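Local coordinates for protein putative oxidoreductase YfjR (Streptomyces aurantiacus, PDB 4OQZ) that probably reduces imines with NADPH as hydride donor, as an imine reductase of the reductive aminase-like branch of the HIBADH-related family, at residues V187-A190 with D191-L195; G194-A197 with A198-A201. All blocks are in the same frame, centred on the assembly; numbering follows the deposited sequence.

Interaction 1: V187-A190 with D191-L195; sequences VALA and DAHGL
Leu-195 N donates to Ala-190 O at 2.9 Å, closing the Schellman motif in which helix 163-191 ends. The inner bond of the motif, Gly-194 N to Asp-191 O, is 3.1 Å long, and Gly-194, with its positive phi, is the C-prime residue that turns the chain back. Ala-190 CB packs 3.8 Å from Leu-195 CB across the turn. One carbonyl further back, Leu-189 O is claimed by a side chain. His-193 ND1 donates to Leu-189 O at 3.0 Å with an N-H...O angle of 154°, and the oxygen sits at the ring edge, 17° out of its plane. That bond fixes the ring's rotation and is consistent with a proton on ND1. CG of His-193 stands anti to the carbonyl carbon (chi1 -65°), which brings the ND1 edge of the imidazole back to the Leu-189 carbonyl. Leu-189 adds a methyl to the imidazole, its CD1 reaching 4.1 Å from His-193 CE1. Further out, Leu-167 of the second subunit packs on His-193 and Ser-251 of the same chain touches it, while Asp-191 reaches across the dimer, its OD2 forming a salt bridge with Lys-286 NZ of the second subunit.

Interaction 2: G194-A197 with A198-A201; sequences GLTA and ADIA
Thr-196 and Asp-199 meet through a hydroxyl and a carboxylate: Thr-196 OG1 donates to Asp-199 OD1 at 2.6 Å, arriving from above the carboxylate plane, 67° out of it. The other oxygen turns to the backbone, and Thr-196 N points almost straight at Asp-199 OD2 (171°), although at 3.4 Å the bond is weak. Thr-196 is the N-cap of helix 197-209, and its OG1, held between the backbone N and the carbonyl carbon (chi1 86°), faces the first turn. Were Asp-199 an alanine, Thr-196 N would probably lose its weak acceptor and Thr-196 OG1 its bond to OD1, keeping Asp-223 of the second subunit as carboxylate partner. Asp-223 OD2 of that subunit is also hydrogen-bonded to this hydroxyl, and Asp-223 takes the backbone N-H of Ala-197 (OD1) and Ala-198 (OD2), so the helix start is capped across the dimer as well. Among the main-chain bonds, Thr-196 O receives weak ones from Asp-199 N and Ile-200 N, while the weak bond from Ala-201 N to Ala-197 O spans 2.8 Å. In van der Waals contact, the methyl Leu-195 CD2 lies 3.7 Å from Asp-199 OD2, the two side chains crossing at about a right angle. Apolar contact is slight: Leu-195 CB only just approaches Ile-200 CG2, at 4.5 Å.

Ending one helix and starting the next within a few residues is the task shared by the two contacts. Interaction 1 comes first along the chain, at the end of helix 163-191; interaction 2 opens helix 197-209, and they overlap at Gly-194 and Leu-195. Their centres are about 7 Å apart, inside the reductive aminase-like C-terminal domain. The turn brings the helices together: Val-187 CG2 packs on Ala-197 CB at 3.8 Å, and Ala-190 CB on Ile-200 CG2 at 3.9 Å. Both contacts also touch the second subunit, which places the connection between the two consecutive helices in the dimer interface, with centres about 30 Å and 28 Å from the centre of the chain.

Interaction 1: V187-A190 with D191-L195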
# COMPACT_ATOMS: atom_id res chain seq x y z
N VAL A 187 -11.17 -6.47 1.41
CA VAL A 187 -12.25 -6.88 2.34
C VAL A 187 -13.55 -7.07 1.60
O VAL A 187 -14.16 -8.14 1.73
CB VAL A 187 -12.35 -6.00 3.62
CG1 VAL A 187 -13.55 -6.37 4.50
CG2 VAL A 187 -11.07 -6.14 4.45
N ALA A 188 -13.93 -6.08 0.75
CA ALA A 188 -15.16 -6.13 -0.03
C ALA A 188 -15.19 -7.31 -1.01
O ALA A 188 -16.22 -7.98 -1.09
CB ALA A 188 -15.42 -4.81 -0.75
N LEU A 189 -14.07 -7.60 -1.71
CA LEU A 189 -14.04 -8.72 -2.65
C LEU A 189 -14.10 -10.09 -1.97
O LEU A 189 -14.85 -10.96 -2.40
CB LEU A 189 -12.83 -8.63 -3.62
CG LEU A 189 -12.69 -9.75 -4.66
CD1 LEU A 189 -13.76 -9.66 -5.75
CD2 LEU A 189 -11.32 -9.72 -5.29
N ALA A 190 -13.28 -10.28 -0.93
CA ALA A 190 -13.19 -11.49 -0.13
C ALA A 190 -14.53 -11.79 0.56
O ALA A 190 -14.82 -12.96 0.84
CB ALA A 190 -12.09 -11.34 0.90
N ASP A 191 -15.35 -10.75 0.82
CA ASP A 191 -16.68 -10.90 1.44
C ASP A 191 -17.61 -11.67 0.51
O ASP A 191 -18.20 -12.66 0.94
CB ASP A 191 -17.28 -9.54 1.80
CG ASP A 191 -18.63 -9.66 2.47
OD1 ASP A 191 -19.67 -9.56 1.77
OD2 ASP A 191 -18.65 -9.87 3.70
N ALA A 192 -17.71 -11.25 -0.77
CA ALA A 192 -18.53 -11.90 -1.79
C ALA A 192 -18.10 -13.36 -2.05
O ALA A 192 -18.73 -14.06 -2.86
CB ALA A 192 -18.49 -11.10 -3.09
N HIS A 193 -17.07 -13.83 -1.29
CA HIS A 193 -16.51 -15.18 -1.37
C HIS A 193 -16.39 -15.95 -0.03
O HIS A 193 -15.66 -16.94 0.04
CB HIS A 193 -15.18 -15.15 -2.11
CG HIS A 193 -15.30 -14.75 -3.55
ND1 HIS A 193 -14.96 -13.48 -3.97
CD2 HIS A 193 -15.69 -15.48 -4.62
CE1 HIS A 193 -15.15 -13.48 -5.28
NE2 HIS A 193 -15.60 -14.66 -5.71
N GLY A 194 -17.14 -15.52 0.98
CA GLY A 194 -17.18 -16.17 2.29
C GLY A 194 -16.01 -15.95 3.22
O GLY A 194 -15.92 -16.62 4.26
N LEU A 195 -15.11 -15.00 2.88
CA LEU A 195 -13.93 -14.68 3.68
C LEU A 195 -14.11 -13.40 4.48
O LEU A 195 -14.66 -12.41 3.97
CB LEU A 195 -12.65 -14.62 2.80
CG LEU A 195 -12.33 -15.90 2.00
CD1 LEU A 195 -11.41 -15.61 0.84
CD2 LEU A 195 -11.74 -16.99 2.88

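Interaction 2: G194-A197 with A198-A201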
# COMPACT_ATOMS: atom_id res chain seq x y z
N GLY A 194 -17.14 -15.52 0.98
CA GLY A 194 -17.18 -16.17 2.29
C GLY A 194 -16.01 -15.95 3.22
O GLY A 194 -15.92 -16.62 4.26
N LEU A 195 -15.11 -15.00 2.88
CA LEU A 195 -13.93 -14.68 3.68
C LEU A 195 -14.11 -13.40 4.48
O LEU A 195 -14.66 -12.41 3.97
CB LEU A 195 -12.65 -14.62 2.80
CG LEU A 195 -12.33 -15.90 2.00
CD1 LEU A 195 -11.41 -15.61 0.84
CD2 LEU A 195 -11.74 -16.99 2.88
N THR A 196 -13.62 -13.41 5.73
CA THR A 196 -13.69 -12.26 6.64
C THR A 196 -12.45 -11.38 6.49
O THR A 196 -11.51 -11.77 5.81
CB THR A 196 -13.94 -12.72 8.10
OG1 THR A 196 -12.69 -13.03 8.75
CG2 THR A 196 -14.95 -13.87 8.23
N ALA A 197 -12.44 -10.20 7.13
CA ALA A 197 -11.32 -9.28 7.10
C ALA A 197 -10.10 -9.87 7.84
O ALA A 197 -8.96 -9.70 7.39
CB ALA A 197 -11.74 -7.94 7.71
N ALA A 198 -10.33 -10.58 8.97
CA ALA A 198 -9.28 -11.22 9.77
C ALA A 198 -8.69 -12.45 9.05
O ALA A 198 -7.61 -12.92 9.44
CB ALA A 198 -9.83 -11.63 11.13
N ASP A 199 -9.42 -12.99 8.07
CA ASP A 199 -9.03 -14.14 7.27
C ASP A 199 -7.92 -13.69 6.30
O ASP A 199 -6.91 -14.37 6.16
CB ASP A 199 -10.23 -14.66 6.44
CG ASP A 199 -11.26 -15.51 7.16
OD1 ASP A 199 -11.44 -15.32 8.38
OD2 ASP A 199 -11.96 -16.29 6.48
N ILE A 200 -8.12 -12.53 5.67
CA ILE A 200 -7.19 -11.94 4.71
C ILE A 200 -6.17 -11.03 5.38
O ILE A 200 -5.12 -10.76 4.80
CB ILE A 200 -7.95 -11.28 3.51
CG1 ILE A 200 -8.71 -9.99 3.91
CG2 ILE A 200 -8.84 -12.31 2.77
CD1 ILE A 200 -9.33 -9.26 2.71
N ALA A 201 -6.43 -10.58 6.63
CA ALA A 201 -5.47 -9.73 7.35
C ALA A 201 -4.00 -10.23 7.31
O ALA A 201 -3.11 -9.41 7.06
CB ALA A 201 -5.90 -9.51 8.80